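Local coordinates for protein (superoxide dismutase) (Sulfolobus acidocaldarius, PDB 1B06) that converts superoxide radicals into hydrogen peroxide and molecular oxygen with one iron ion per subunit, protecting the cell from their toxicity, at residues D50-E53 with K54-K57; Q68-L71 with R72-F76; P23-K27 with D28-V32. All coordinates share one frame; numbering follows the deposited sequence.

In the fold
The three contacts are local and lie within the alpha-hairpin domain of an iron superoxide dismutase. Along the chain the order is contact 3, contact 1, contact 2. Contacts 3 and 1 mark the two ends of helix 27-57, their centres about 38 Å apart, while contact 2 sits at the start of helix 67-89, the other arm of the hairpin. Contacts 1 and 2, with centres about 14 Å apart, meet where the arms pack, Leu-52 against Leu-74, and both touch the second subunit. Contact 3, about 30 Å from contact 2 between centres, lies instead near the iron. One long helix thus runs from near the metal site to the interface with the second and third subunits.

Contact 1: D50-E53 with K54-K57; sequences DRLE and KLIK
Residues 50-53 and 54-57 form two successive turns of one helix, tied by four consecutive i to i+4 backbone hydrogen bonds. Lys-54 N donates to Asp-50 O, Leu-55 N to Arg-51 O, Ile-56 N to Leu-52 O and Lys-57 N to Glu-53 O, the last at 2.9 Å. All four are nearly alike, with N-H...O angles close to 158°, so this turn is regular up to the end of helix 27-57. On the buried side the side chains of Leu-52 and Ile-56 pass at a slant, CG of Leu-52 lying 4.2 Å from CD1 of Ile-56. The CG1 branch of Ile-56 lies beside its own backbone N (chi1 -66°), which brings CG1 to 3.1 Å from Leu-52 O, close to an oxygen that already accepts from Ile-56 N. Leu-55 adds its CD2 methyl, 4.4 Å from CD1 of Leu-52. This is the first arm of the alpha-hairpin domain of the iron/manganese superoxide dismutases: Leu-55 also packs on Leu-67 of helix 67-89, and Ile-56 on Tyr-113 of the second subunit. On the polar side Glu-53 and Lys-57 run side by side in the same direction. The glutamate chain is extended, its CG anti to the backbone N (chi1 -166°), whereas the lysine bends at chi2, chi3 and chi4, which brings its amine alongside the carboxylate; OE1 of Glu-53 and NZ of Lys-57 then form a long salt bridge of 3.8 Å. Stronger claims on the carboxylate come from outside, since OE2 accepts from the backbone N of Leu-6. Asp-50 pairs with Arg-8, and the guanidinium of Arg-51 forms a salt bridge with Asp-66 of the third subunit. The aliphatic part of Lys-54 lies alongside the helix, its CG 3.6 Å from Asp-50 O.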
ATOM      1  N   ASP A  50      23.423   6.080   6.004  1.00 18.73           N
ATOM      2  CA  ASP A  50      24.651   5.632   6.638  1.00 23.29           C
ATOM      3  C   ASP A  50      24.725   4.107   6.530  1.00 22.88           C
ATOM      4  O   ASP A  50      25.757   3.551   6.147  1.00 27.06           O
ATOM      5  CB  ASP A  50      24.665   6.040   8.113  1.00 31.61           C
ATOM      6  CG  ASP A  50      24.886   7.525   8.306  1.00 37.87           C
ATOM      7  OD1 ASP A  50      25.494   8.159   7.421  1.00 44.12           O
ATOM      8  OD2 ASP A  50      24.450   8.059   9.345  1.00 45.19           O
ATOM      9  N   ARG A  51      23.622   3.440   6.865  1.00 17.80           N
ATOM     10  CA  ARG A  51      23.555   1.984   6.803  1.00 16.69           C
ATOM     11  C   ARG A  51      23.716   1.476   5.375  1.00 18.41           C
ATOM     12  O   ARG A  51      24.445   0.514   5.134  1.00 21.37           O
ATOM     13  CB  ARG A  51      22.229   1.485   7.378  1.00 16.58           C
ATOM     14  CG  ARG A  51      22.301   1.148   8.851  1.00 17.56           C
ATOM     15  CD  ARG A  51      20.953   0.707   9.385  1.00 15.44           C
ATOM     16  NE  ARG A  51      20.718  -0.724   9.205  1.00 23.21           N
ATOM     17  CZ  ARG A  51      21.414  -1.688   9.807  1.00 23.78           C
ATOM     18  NH1 ARG A  51      22.403  -1.383  10.634  1.00 24.00           N
ATOM     19  NH2 ARG A  51      21.109  -2.964   9.595  1.00 23.17           N
ATOM     20  N   LEU A  52      23.038   2.119   4.430  1.00 14.32           N
ATOM     21  CA  LEU A  52      23.134   1.708   3.035  1.00 18.91           C
ATOM     22  C   LEU A  52      24.576   1.851   2.548  1.00 18.70           C
ATOM     23  O   LEU A  52      25.088   1.006   1.812  1.00 19.89           O
ATOM     24  CB  LEU A  52      22.198   2.552   2.159  1.00 14.61           C
ATOM     25  CG  LEU A  52      22.087   2.141   0.680  1.00 18.58           C
ATOM     26  CD1 LEU A  52      21.713   0.661   0.577  1.00 15.31           C
ATOM     27  CD2 LEU A  52      21.040   2.997  -0.021  1.00 16.81           C
ATOM     28  N   GLU A  53      25.225   2.930   2.963  1.00 17.90           N
ATOM     29  CA  GLU A  53      26.605   3.179   2.577  1.00 18.23           C
ATOM     30  C   GLU A  53      27.509   2.065   3.108  1.00 18.66           C
ATOM     31  O   GLU A  53      28.363   1.546   2.387  1.00 20.37           O
ATOM     32  CB  GLU A  53      27.057   4.525   3.132  1.00 17.31           C
ATOM     33  CG  GLU A  53      28.334   5.048   2.536  1.00 17.42           C
ATOM     34  CD  GLU A  53      28.724   6.387   3.117  1.00 21.12           C
ATOM     35  OE1 GLU A  53      29.049   6.438   4.318  1.00 24.50           O
ATOM     36  OE2 GLU A  53      28.700   7.390   2.374  1.00 25.85           O
ATOM     37  N   LYS A  54      27.312   1.702   4.371  1.00 20.11           N
ATOM     38  CA  LYS A  54      28.102   0.650   5.007  1.00 23.61           C
ATOM     39  C   LYS A  54      27.908  -0.662   4.263  1.00 24.30           C
ATOM     40  O   LYS A  54      28.860  -1.409   4.027  1.00 26.21           O
ATOM     41  CB  LYS A  54      27.662   0.463   6.457  1.00 23.74           C
ATOM     42  CG  LYS A  54      28.329   1.397   7.437  1.00 28.94           C
ATOM     43  CD  LYS A  54      28.042   0.956   8.865  1.00 42.24           C
ATOM     44  CE  LYS A  54      28.265   2.091   9.856  1.00 46.97           C
ATOM     45  NZ  LYS A  54      26.989   2.531  10.497  1.00 56.98           N
ATOM     46  N   LEU A  55      26.656  -0.929   3.909  1.00 17.43           N
ATOM     47  CA  LEU A  55      26.277  -2.138   3.190  1.00 19.65           C
ATOM     48  C   LEU A  55      27.009  -2.200   1.856  1.00 19.33           C
ATOM     49  O   LEU A  55      27.551  -3.240   1.484  1.00 19.06           O
ATOM     50  CB  LEU A  55      24.762  -2.137   2.970  1.00 25.02           C
ATOM     51  CG  LEU A  55      24.052  -3.214   2.153  1.00 24.98           C
ATOM     52  CD1 LEU A  55      22.591  -3.228   2.556  1.00 29.32           C
ATOM     53  CD2 LEU A  55      24.171  -2.927   0.667  1.00 23.24           C
ATOM     54  N   ILE A  56      27.029  -1.078   1.145  1.00 16.90           N
ATOM     55  CA  ILE A  56      27.695  -1.007  -0.145  1.00 19.96           C
ATOM     56  C   ILE A  56      29.207  -1.219  -0.009  1.00 23.22           C
ATOM     57  O   ILE A  56      29.817  -1.909  -0.823  1.00 22.47           O
ATOM     58  CB  ILE A  56      27.420   0.350  -0.825  1.00 17.35           C
ATOM     59  CG1 ILE A  56      25.932   0.459  -1.172  1.00 13.94           C
ATOM     60  CG2 ILE A  56      28.279   0.493  -2.078  1.00 14.70           C
ATOM     61  CD1 ILE A  56      25.517   1.812  -1.712  1.00 10.86           C
ATOM     62  N   LYS A  57      29.800  -0.629   1.025  1.00 23.25           N
ATOM     63  CA  LYS A  57      31.236  -0.749   1.272  1.00 26.46           C
ATOM     64  C   LYS A  57      31.618  -2.156   1.714  1.00 26.76           C
ATOM     65  O   LYS A  57      32.716  -2.628   1.427  1.00 33.26           O
ATOM     66  CB  LYS A  57      31.673   0.234   2.361  1.00 31.83           C
ATOM     67  CG  LYS A  57      31.557   1.696   1.975  1.00 40.19           C
ATOM     68  CD  LYS A  57      32.752   2.491   2.471  1.00 46.10           C
ATOM     69  CE  LYS A  57      32.444   3.192   3.784  1.00 51.99           C
ATOM     70  NZ  LYS A  57      32.391   4.674   3.618  1.00 57.98           N
TER

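Contact 2: Q68-L71 with R72-F76; sequences QGIL and RGLTF
The first turns of helix 67-89, the second arm of the alpha-hairpin, bring Ile-70 alongside Leu-74 and the hydroxyl of Thr-75 back to Arg-72 O. The backbone ladder is uneven. Arg-72 N donates to Gln-68 O at 3.0 Å, whereas Gly-73 N reaches Gly-69 O from above the carbonyl plane, 48° out of it. Leu-74 N is shared weakly between Ile-70 O and Leu-71 O, and Thr-75 N bonds to Leu-71 O at 3.3 Å. Ile-70 and Leu-74 point the same way, CG2 of Ile-70 meeting CD1 of Leu-74 at 4.1 Å. The leucine CG lies beside its own backbone N, leaning over the preceding turn to within 3.2 Å of Ile-70 O. With chi1 near 11°, close to eclipsed, OG1 of Thr-75 donates to Arg-72 O at 3.2 Å, approaching from above the carbonyl plane on the same face as Phe-76 N, so two donors grip that oxygen. A valine in place of Thr-75 would probably leave Arg-72 O with the backbone donor of Phe-76 but without its hydroxyl partner. Arg-72, extended from CG to NE, leads away to a salt bridge with Glu-153 of the fourth subunit, while Gln-68 NE2 bonds to Ser-129 of the second. The polar chemistry thus divides: Thr-75 turns its hydroxyl back onto its own helix, whereas Arg-72 and Gln-68 send their guanidinium and amide groups to other subunits.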
ATOM      1  N   GLN A  68      14.897  -4.649   2.620  1.00 13.94           N
ATOM      2  CA  GLN A  68      13.580  -4.040   2.449  1.00 13.27           C
ATOM      3  C   GLN A  68      13.303  -3.015   3.544  1.00 12.38           C
ATOM      4  O   GLN A  68      12.600  -2.033   3.318  1.00 10.31           O
ATOM      5  CB  GLN A  68      12.488  -5.109   2.456  1.00 14.51           C
ATOM      6  CG  GLN A  68      12.191  -5.681   1.080  1.00 11.62           C
ATOM      7  CD  GLN A  68      11.716  -4.628   0.108  1.00  9.98           C
ATOM      8  OE1 GLN A  68      10.644  -4.057   0.280  1.00  9.63           O
ATOM      9  NE2 GLN A  68      12.512  -4.366  -0.925  1.00  8.85           N
ATOM     10  N   GLY A  69      13.851  -3.250   4.730  1.00 13.11           N
ATOM     11  CA  GLY A  69      13.652  -2.318   5.824  1.00 12.56           C
ATOM     12  C   GLY A  69      14.364  -1.007   5.541  1.00 16.45           C
ATOM     13  O   GLY A  69      13.873   0.070   5.884  1.00 15.03           O
ATOM     14  N   ILE A  70      15.524  -1.100   4.899  1.00 13.66           N
ATOM     15  CA  ILE A  70      16.316   0.077   4.568  1.00 11.01           C
ATOM     16  C   ILE A  70      15.711   0.840   3.387  1.00 16.43           C
ATOM     17  O   ILE A  70      15.541   2.061   3.446  1.00 17.04           O
ATOM     18  CB  ILE A  70      17.766  -0.323   4.218  1.00 11.72           C
ATOM     19  CG1 ILE A  70      18.452  -0.907   5.454  1.00 14.14           C
ATOM     20  CG2 ILE A  70      18.540   0.883   3.691  1.00  7.56           C
ATOM     21  CD1 ILE A  70      19.762  -1.621   5.158  1.00 12.93           C
ATOM     22  N   LEU A  71      15.382   0.116   2.322  1.00 12.32           N
ATOM     23  CA  LEU A  71      14.807   0.727   1.127  1.00 13.70           C
ATOM     24  C   LEU A  71      13.442   1.367   1.360  1.00 10.89           C
ATOM     25  O   LEU A  71      13.207   2.491   0.931  1.00 14.59           O
ATOM     26  CB  LEU A  71      14.698  -0.307   0.008  1.00 14.09           C
ATOM     27  CG  LEU A  71      16.030  -0.746  -0.600  1.00 14.23           C
ATOM     28  CD1 LEU A  71      15.769  -1.804  -1.651  1.00  9.88           C
ATOM     29  CD2 LEU A  71      16.755   0.452  -1.199  1.00 13.83           C
ATOM     30  N   ARG A  72      12.537   0.659   2.024  1.00  7.94           N
ATOM     31  CA  ARG A  72      11.221   1.227   2.280  1.00 12.55           C
ATOM     32  C   ARG A  72      11.312   2.378   3.291  1.00 13.88           C
ATOM     33  O   ARG A  72      10.520   3.324   3.251  1.00 14.05           O
ATOM     34  CB  ARG A  72      10.257   0.147   2.779  1.00  8.02           C
ATOM     35  CG  ARG A  72       8.799   0.497   2.514  1.00 11.96           C
ATOM     36  CD  ARG A  72       7.877  -0.717   2.489  1.00 10.98           C
ATOM     37  NE  ARG A  72       6.492  -0.322   2.229  1.00  7.39           N
ATOM     38  CZ  ARG A  72       5.599  -0.035   3.173  1.00 10.23           C
ATOM     39  NH1 ARG A  72       5.932  -0.093   4.458  1.00  7.43           N
ATOM     40  NH2 ARG A  72       4.365   0.307   2.832  1.00  9.23           N
ATOM     41  N   GLY A  73      12.286   2.299   4.191  1.00 13.63           N
ATOM     42  CA  GLY A  73      12.460   3.355   5.173  1.00  9.35           C
ATOM     43  C   GLY A  73      12.920   4.614   4.473  1.00 12.42           C
ATOM     44  O   GLY A  73      12.641   5.726   4.913  1.00 12.30           O
ATOM     45  N   LEU A  74      13.625   4.433   3.363  1.00 12.20           N
ATOM     46  CA  LEU A  74      14.123   5.563   2.600  1.00 14.70           C
ATOM     47  C   LEU A  74      13.034   6.297   1.810  1.00 16.11           C
ATOM     48  O   LEU A  74      13.064   7.529   1.754  1.00 16.24           O
ATOM     49  CB  LEU A  74      15.254   5.113   1.670  1.00 10.94           C
ATOM     50  CG  LEU A  74      16.594   4.921   2.389  1.00 12.02           C
ATOM     51  CD1 LEU A  74      17.545   4.146   1.503  1.00 11.92           C
ATOM     52  CD2 LEU A  74      17.191   6.277   2.749  1.00 10.71           C
ATOM     53  N   THR A  75      12.080   5.577   1.200  1.00 13.93           N
ATOM     54  CA  THR A  75      11.013   6.277   0.457  1.00 16.22           C
ATOM     55  C   THR A  75      10.180   7.063   1.437  1.00 10.21           C
ATOM     56  O   THR A  75       9.722   8.156   1.135  1.00 14.64           O
ATOM     57  CB  THR A  75       9.979   5.373  -0.265  1.00 12.04           C
ATOM     58  OG1 THR A  75      10.116   4.012   0.144  1.00 19.61           O
ATOM     59  CG2 THR A  75      10.118   5.515  -1.737  1.00 17.32           C
ATOM     60  N   PHE A  76       9.959   6.467   2.600  1.00  9.65           N
ATOM     61  CA  PHE A  76       9.183   7.105   3.641  1.00  8.35           C
ATOM     62  C   PHE A  76       9.826   8.430   4.042  1.00 10.84           C
ATOM     63  O   PHE A  76       9.214   9.498   3.927  1.00 12.34           O
ATOM     64  CB  PHE A  76       9.086   6.185   4.859  1.00  2.89           C
ATOM     65  CG  PHE A  76       8.390   6.815   6.024  1.00  8.22           C
ATOM     66  CD1 PHE A  76       7.050   7.184   5.932  1.00  9.85           C
ATOM     67  CD2 PHE A  76       9.082   7.099   7.195  1.00 12.06           C
ATOM     68  CE1 PHE A  76       6.407   7.835   6.988  1.00 10.05           C
ATOM     69  CE2 PHE A  76       8.449   7.750   8.262  1.00  8.35           C
ATOM     70  CZ  PHE A  76       7.109   8.119   8.156  1.00 11.04           C
TER

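Contact 3: P23-K27 with D28-V32; sequences PYISK and DIIDV
Ser-26 caps the start of helix 27-57 as its N-cap residue, receiving Ile-29 N while Ile-25 before it packs on the first turn. The serine OG stands between its backbone N and carbonyl carbon (chi1 82°), a rotation that turns OG toward the first turn, where Ile-29 N reaches it at 3.5 Å in a weak capping bond. Ser-26 O does more of the holding, taking Ile-30 N at 3.2 Å along a nearly straight bond in the carbonyl plane, as well as a weaker bond from Ile-29 N. Ile-30 N to Ser-26 O is the first i to i+4 bond of the helix, and Asp-31 N follows with Lys-27 O at 2.9 Å. Beside the polar cap, the Ile-25 side chain crosses those of Ile-29 and Ile-30 at about a right angle, its CG2 3.8 Å from Ile-29 CG2 and 3.7 Å from Ile-30 CD1. The latter methyl comes there because the Ile-30 chain folds at chi2 (-64°). Ile-29 also packs on Leu-178 of helix 177-180, and its side chain comes within about 4 Å of that of His-33, an iron ligand, so Ile-29 ties the cluster to the surroundings of the metal. On the outer side, CG of Lys-27 sits between its backbone N and carbonyl carbon (chi1 64°), 3.2 Å from Asp-28 N. Lys-27 and Asp-28 run alongside each other, their opposite charges beyond salt-bridge range, with NZ of Lys-27 4.2 Å from OD1 of Asp-28.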
ATOM      1  N   PRO A  23      -4.087  33.681  10.826  1.00 17.28           N
ATOM      2  CA  PRO A  23      -4.797  32.736  11.693  1.00 16.90           C
ATOM      3  C   PRO A  23      -5.158  31.397  11.049  1.00 13.93           C
ATOM      4  O   PRO A  23      -5.763  30.547  11.693  1.00 16.64           O
ATOM      5  CB  PRO A  23      -6.053  33.503  12.070  1.00 14.75           C
ATOM      6  CG  PRO A  23      -6.369  34.272  10.812  1.00  8.69           C
ATOM      7  CD  PRO A  23      -5.030  34.602  10.166  1.00 13.29           C
ATOM      8  N   TYR A  24      -4.796  31.211   9.787  1.00 14.26           N
ATOM      9  CA  TYR A  24      -5.131  29.978   9.077  1.00 12.03           C
ATOM     10  C   TYR A  24      -4.448  28.734   9.631  1.00 13.62           C
ATOM     11  O   TYR A  24      -5.063  27.672   9.728  1.00 15.71           O
ATOM     12  CB  TYR A  24      -4.839  30.171   7.595  1.00 13.15           C
ATOM     13  CG  TYR A  24      -5.411  31.483   7.110  1.00 19.30           C
ATOM     14  CD1 TYR A  24      -6.789  31.689   7.087  1.00 17.23           C
ATOM     15  CD2 TYR A  24      -4.580  32.544   6.748  1.00 21.08           C
ATOM     16  CE1 TYR A  24      -7.327  32.918   6.722  1.00 19.03           C
ATOM     17  CE2 TYR A  24      -5.108  33.776   6.382  1.00 18.31           C
ATOM     18  CZ  TYR A  24      -6.483  33.955   6.373  1.00 20.10           C
ATOM     19  OH  TYR A  24      -7.015  35.168   6.014  1.00 19.48           O
ATOM     20  N   ILE A  25      -3.178  28.862   9.991  1.00 14.28           N
ATOM     21  CA  ILE A  25      -2.437  27.758  10.593  1.00 15.65           C
ATOM     22  C   ILE A  25      -1.627  28.361  11.733  1.00 18.08           C
ATOM     23  O   ILE A  25      -0.703  29.138  11.504  1.00 19.12           O
ATOM     24  CB  ILE A  25      -1.476  27.077   9.596  1.00 14.24           C
ATOM     25  CG1 ILE A  25      -2.238  26.688   8.327  1.00 16.14           C
ATOM     26  CG2 ILE A  25      -0.855  25.839  10.242  1.00  9.52           C
ATOM     27  CD1 ILE A  25      -1.433  25.851   7.356  1.00 17.02           C
ATOM     28  N   SER A  26      -1.987  28.006  12.961  1.00 19.89           N
ATOM     29  CA  SER A  26      -1.308  28.531  14.142  1.00 22.43           C
ATOM     30  C   SER A  26       0.190  28.234  14.205  1.00 20.61           C
ATOM     31  O   SER A  26       0.670  27.243  13.657  1.00 18.84           O
ATOM     32  CB  SER A  26      -1.986  27.998  15.406  1.00 20.97           C
ATOM     33  OG  SER A  26      -1.525  26.697  15.714  1.00 26.15           O
ATOM     34  N   LYS A  27       0.919  29.105  14.895  1.00 20.80           N
ATOM     35  CA  LYS A  27       2.359  28.956  15.051  1.00 23.73           C
ATOM     36  C   LYS A  27       2.700  27.697  15.834  1.00 20.77           C
ATOM     37  O   LYS A  27       3.781  27.137  15.675  1.00 22.91           O
ATOM     38  CB  LYS A  27       2.946  30.179  15.760  1.00 28.75           C
ATOM     39  CG  LYS A  27       2.452  30.367  17.183  1.00 38.86           C
ATOM     40  CD  LYS A  27       2.323  31.849  17.538  1.00 47.30           C
ATOM     41  CE  LYS A  27       1.374  32.073  18.714  1.00 52.00           C
ATOM     42  NZ  LYS A  27       1.960  31.621  20.008  1.00 54.29           N
ATOM     43  N   ASP A  28       1.776  27.251  16.680  1.00 21.63           N
ATOM     44  CA  ASP A  28       1.994  26.044  17.473  1.00 24.77           C
ATOM     45  C   ASP A  28       2.159  24.841  16.558  1.00 26.13           C
ATOM     46  O   ASP A  28       2.941  23.934  16.843  1.00 26.62           O
ATOM     47  CB  ASP A  28       0.815  25.795  18.410  1.00 34.61           C
ATOM     48  CG  ASP A  28       0.758  26.789  19.547  1.00 42.72           C
ATOM     49  OD1 ASP A  28       1.800  27.407  19.853  1.00 46.69           O
ATOM     50  OD2 ASP A  28      -0.333  26.950  20.133  1.00 48.81           O
ATOM     51  N   ILE A  29       1.412  24.839  15.459  1.00 23.22           N
ATOM     52  CA  ILE A  29       1.470  23.752  14.496  1.00 19.87           C
ATOM     53  C   ILE A  29       2.746  23.855  13.670  1.00 19.49           C
ATOM     54  O   ILE A  29       3.501  22.894  13.559  1.00 16.40           O
ATOM     55  CB  ILE A  29       0.249  23.791  13.557  1.00 17.82           C
ATOM     56  CG1 ILE A  29      -0.980  23.245  14.288  1.00 17.04           C
ATOM     57  CG2 ILE A  29       0.525  22.986  12.302  1.00 19.65           C
ATOM     58  CD1 ILE A  29      -2.290  23.533  13.579  1.00 17.13           C
ATOM     59  N   ILE A  30       2.983  25.032  13.102  1.00 17.04           N
ATOM     60  CA  ILE A  30       4.159  25.261  12.276  1.00 18.98           C
ATOM     61  C   ILE A  30       5.458  24.935  13.002  1.00 19.38           C
ATOM     62  O   ILE A  30       6.360  24.322  12.437  1.00 22.92           O
ATOM     63  CB  ILE A  30       4.203  26.723  11.788  1.00 15.92           C
ATOM     64  CG1 ILE A  30       2.944  27.027  10.979  1.00 19.49           C
ATOM     65  CG2 ILE A  30       5.439  26.958  10.924  1.00 13.75           C
ATOM     66  CD1 ILE A  30       2.829  26.213   9.687  1.00 21.92           C
ATOM     67  N   ASP A  31       5.547  25.344  14.260  1.00 20.44           N
ATOM     68  CA  ASP A  31       6.740  25.095  15.056  1.00 19.45           C
ATOM     69  C   ASP A  31       7.118  23.611  15.122  1.00 19.78           C
ATOM     70  O   ASP A  31       8.216  23.227  14.717  1.00 16.79           O
ATOM     71  CB  ASP A  31       6.532  25.639  16.468  1.00 24.53           C
ATOM     72  CG  ASP A  31       7.784  25.550  17.318  1.00 30.63           C
ATOM     73  OD1 ASP A  31       8.879  25.876  16.812  1.00 25.90           O
ATOM     74  OD2 ASP A  31       7.669  25.151  18.497  1.00 37.59           O
ATOM     75  N   VAL A  32       6.210  22.782  15.634  1.00 19.49           N
ATOM     76  CA  VAL A  32       6.462  21.345  15.753  1.00 18.05           C
ATOM     77  C   VAL A  32       6.437  20.612  14.403  1.00 19.44           C
ATOM     78  O   VAL A  32       7.107  19.594  14.225  1.00 19.19           O
ATOM     79  CB  VAL A  32       5.445  20.682  16.710  1.00 14.62           C
ATOM     80  CG1 VAL A  32       4.048  20.759  16.119  1.00 18.24           C
ATOM     81  CG2 VAL A  32       5.837  19.243  16.967  1.00 16.83           C
TER